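FEZ-1 protein (Fluoribacter gormanii, PDB 5WCK) probably hydrolyses beta-lactam antibiotics as a zinc-dependent, monomeric metallo-beta-lactamase of subclass B3. Local coordinates at residues Val20-Leu25 with Asn40-Ala45. The protein carries 2 engineered substitutions. Sequence-based numbering, arbitrary orientation.
Sequences VGTDDL and NSDLEA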
ATOM      1  N   VAL A  20       9.296   5.208  -5.325  1.00  4.76           N
ATOM      2  CA  VAL A  20       9.563   4.801  -6.711  1.00  7.96           C
ATOM      3  C   VAL A  20       8.257   4.636  -7.487  1.00  8.72           C
ATOM      4  O   VAL A  20       8.201   3.891  -8.457  1.00  9.28           O
ATOM      5  CB  VAL A  20      10.418   3.525  -6.773  1.00  7.11           C
ATOM      6  CG1 VAL A  20      11.831   3.797  -6.277  1.00  9.59           C
ATOM      7  CG2 VAL A  20       9.803   2.346  -6.012  1.00  7.60           C
ATOM      8  N   GLY A  21       7.208   5.339  -7.044  1.00  7.67           N
ATOM      9  CA  GLY A  21       5.924   5.242  -7.687  1.00  7.93           C
ATOM     10  C   GLY A  21       5.651   6.353  -8.687  1.00  7.31           C
ATOM     11  O   GLY A  21       6.559   6.997  -9.219  1.00  8.65           O
ATOM     12  N   THR A  22       4.362   6.528  -8.951  1.00  8.50           N
ATOM     13  CA  THR A  22       3.832   7.410  -9.961  1.00  8.40           C
ATOM     14  C   THR A  22       3.207   8.640  -9.287  1.00  9.76           C
ATOM     15  O   THR A  22       3.323   8.861  -8.092  1.00  8.21           O
ATOM     16  CB  THR A  22       2.809   6.658 -10.820  1.00  8.75           C
ATOM     17  OG1 THR A  22       1.615   6.504 -10.029  1.00  8.43           O
ATOM     18  CG2 THR A  22       3.295   5.320 -11.339  1.00 10.54           C
ATOM     19  N   ASP A  23       2.504   9.466 -10.064  1.00  6.60           N
ATOM     20  CA  ASP A  23       1.843  10.614  -9.467  1.00  8.64           C
ATOM     21  C   ASP A  23       0.515  10.235  -8.788  1.00  7.79           C
ATOM     22  O   ASP A  23      -0.201  11.141  -8.287  1.00  9.42           O
ATOM     23  CB  ASP A  23       1.639  11.710 -10.512  1.00  9.67           C
ATOM     24  CG  ASP A  23       0.533  11.442 -11.513  1.00 10.08           C
ATOM     25  OD1 ASP A  23       0.111  10.281 -11.653  1.00  8.74           O
ATOM     26  OD2 ASP A  23       0.077  12.447 -12.152  1.00 11.51           O
ATOM     27  N   ASP A  24       0.174   8.937  -8.786  1.00  6.71           N
ATOM     28  CA  ASP A  24      -1.069   8.426  -8.188  1.00  7.40           C
ATOM     29  C   ASP A  24      -0.757   7.127  -7.437  1.00  9.01           C
ATOM     30  O   ASP A  24      -0.671   7.121  -6.197  1.00  9.92           O
ATOM     31  CB  ASP A  24      -2.158   8.246  -9.253  1.00  7.48           C
ATOM     32  CG  ASP A  24      -3.361   7.465  -8.768  1.00  9.62           C
ATOM     33  OD1 ASP A  24      -3.605   7.460  -7.533  1.00  7.73           O
ATOM     34  OD2 ASP A  24      -4.038   6.830  -9.624  1.00  9.50           O
ATOM     35  N   LEU A  25      -0.573   6.036  -8.181  1.00  6.87           N
ATOM     36  CA  LEU A  25      -0.284   4.746  -7.582  1.00  6.03           C
ATOM     37  C   LEU A  25       1.111   4.811  -6.950  1.00  9.01           C
ATOM     38  O   LEU A  25       2.096   5.171  -7.633  1.00  7.35           O
ATOM     39  CB  LEU A  25      -0.371   3.661  -8.660  1.00  7.18           C
ATOM     40  CG  LEU A  25      -1.675   3.640  -9.443  1.00  9.37           C
ATOM     41  CD1 LEU A  25      -1.671   2.564 -10.524  1.00 10.30           C
ATOM     42  CD2 LEU A  25      -2.867   3.497  -8.509  1.00  9.26           C
ATOM     43  N   ASN A  40       4.176  -2.505  -3.823  1.00  4.94           N
ATOM     44  CA  ASN A  40       3.188  -2.155  -4.881  1.00  5.91           C
ATOM     45  C   ASN A  40       3.790  -2.282  -6.290  1.00  7.24           C
ATOM     46  O   ASN A  40       4.658  -1.542  -6.599  1.00  7.52           O
ATOM     47  CB  ASN A  40       2.405  -0.868  -4.614  1.00  4.32           C
ATOM     48  CG  ASN A  40       1.603  -0.943  -3.332  1.00  5.91           C
ATOM     49  OD1 ASN A  40       0.969  -1.929  -3.060  1.00  6.55           O
ATOM     50  ND2 ASN A  40       1.614   0.124  -2.558  1.00  5.44           N
ATOM     51  N   SER A  41       3.239  -3.192  -7.092  1.00  6.12           N
ATOM     52  CA  SER A  41       3.695  -3.426  -8.486  1.00  6.72           C
ATOM     53  C   SER A  41       2.860  -2.584  -9.463  1.00  9.47           C
ATOM     54  O   SER A  41       3.251  -2.478 -10.594  1.00  8.97           O
ATOM     55  CB  SER A  41       3.606  -4.877  -8.811  1.00  7.41           C
ATOM     56  OG  SER A  41       2.309  -5.330  -8.516  1.00  8.00           O
ATOM     57  N   ASP A  42       1.750  -2.020  -8.982  1.00  8.37           N
ATOM     58  CA  ASP A  42       0.932  -1.088  -9.772  1.00  7.11           C
ATOM     59  C   ASP A  42       0.391  -1.782 -11.030  1.00  8.26           C
ATOM     60  O   ASP A  42       0.160  -2.981 -11.045  1.00  9.38           O
ATOM     61  CB  ASP A  42       1.709   0.199 -10.016  1.00  8.91           C
ATOM     62  CG  ASP A  42       2.243   0.852  -8.752  1.00 10.50           C
ATOM     63  OD1 ASP A  42       1.720   0.518  -7.666  1.00 10.02           O
ATOM     64  OD2 ASP A  42       3.157   1.696  -8.875  1.00 10.63           O
ATOM     65  N   LEU A  43       0.103  -0.994 -12.070  1.00  9.18           N
ATOM     66  CA  LEU A  43      -0.403  -1.582 -13.323  1.00  8.83           C
ATOM     67  C   LEU A  43       0.765  -2.215 -14.094  1.00  9.95           C
ATOM     68  O   LEU A  43       1.922  -1.809 -13.920  1.00 11.87           O
ATOM     69  CB  LEU A  43      -1.040  -0.480 -14.170  1.00  8.84           C
ATOM     70  CG  LEU A  43      -2.136   0.334 -13.502  1.00  9.81           C
ATOM     71  CD1 LEU A  43      -2.565   1.476 -14.411  1.00 12.52           C
ATOM     72  CD2 LEU A  43      -3.309  -0.542 -13.121  1.00  9.21           C
ATOM     73  N   GLU A  44       0.449  -3.150 -15.000  1.00 10.22           N
ATOM     74  CA  GLU A  44       1.483  -3.726 -15.868  1.00 11.30           C
ATOM     75  C   GLU A  44       2.278  -2.620 -16.566  1.00  9.52           C
ATOM     76  O   GLU A  44       3.509  -2.702 -16.678  1.00 12.63           O
ATOM     77  CB  GLU A  44       0.862  -4.658 -16.905  1.00 11.89           C
ATOM     78  CG  GLU A  44       0.435  -5.988 -16.350  1.00 16.59           C
ATOM     79  CD  GLU A  44      -0.007  -6.961 -17.433  1.00 24.72           C
ATOM     80  OE1 GLU A  44      -0.752  -7.913 -17.122  1.00 28.98           O
ATOM     81  OE2 GLU A  44       0.373  -6.734 -18.598  1.00 32.04           O
ATOM     82  N   ALA A  45       1.572  -1.575 -17.046  1.00 11.35           N
ATOM     83  CA  ALA A  45       2.202  -0.431 -17.722  1.00 15.12           C
ATOM     84  C   ALA A  45       3.179   0.326 -16.811  1.00 17.38           C
ATOM     85  O   ALA A  45       4.037   1.047 -17.299  1.00 16.95           O
ATOM     86  CB  ALA A  45       1.125   0.500 -18.232  1.00 17.21           C
TER
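Leu-25 meets two neighbours on the 40-45 loop, the flat carboxylate of Asp-42 and the branched side chain of Leu-43, and illustrates how one leucine can join two loops that share no hydrogen bond. Its CB sits squarely over one face of the carboxylate, 3.8 Å from Asp-42 CG and only slightly farther from the two oxygens. With CG of Asp-42 beside its own backbone N (chi1 -54°), the acid group is turned across the gap, and OD2 is hydrogen-bonded to Ser-27 OG. That serine hydroxyl also bonds Asn-40 O, which ties the buried carboxylate to the chain just beyond Leu-25. Farther out along the same side chain, CD1 of Leu-25 packs 3.7 Å from Leu-43 CG, the two side chains crossing at about a right angle.

The 20-25 loop is held in shape from within. Thr-22 OG1 accepts from Asp-24 N at 3.1 Å in an ST turn, and gives its own proton to Leu-25 O at 2.8 Å, on a lone pair in the carbonyl plane. Thr-22 N also bonds that oxygen, so two donors grip the carbonyl of the leucine that makes the contact.

Packing slackens away from Leu-25: the Thr-22 methyl CG2 comes no closer than 4.4 Å to Asp-42 OD2, while Leu-43 is partly exposed. Glu-44 and Ala-45, which follow, are exposed, although Glu-44 OE1 is hydrogen-bonded to Thr-120.

Leu-25 also touches the zinc ligands His-215 and Asp-75, and Asp-24 OD1 bonds His-215 ND1, so the contact backs onto the dizinc site characteristic of the family. Helix 47-56 covers Thr-22 and Asp-42 through Met-49 and Ile-50, helix 74-77 places Phe-74 against Leu-43, and the loops leave strands 17-19 and 35-39, which lie on either side of strand 28-32 and both run antiparallel to it.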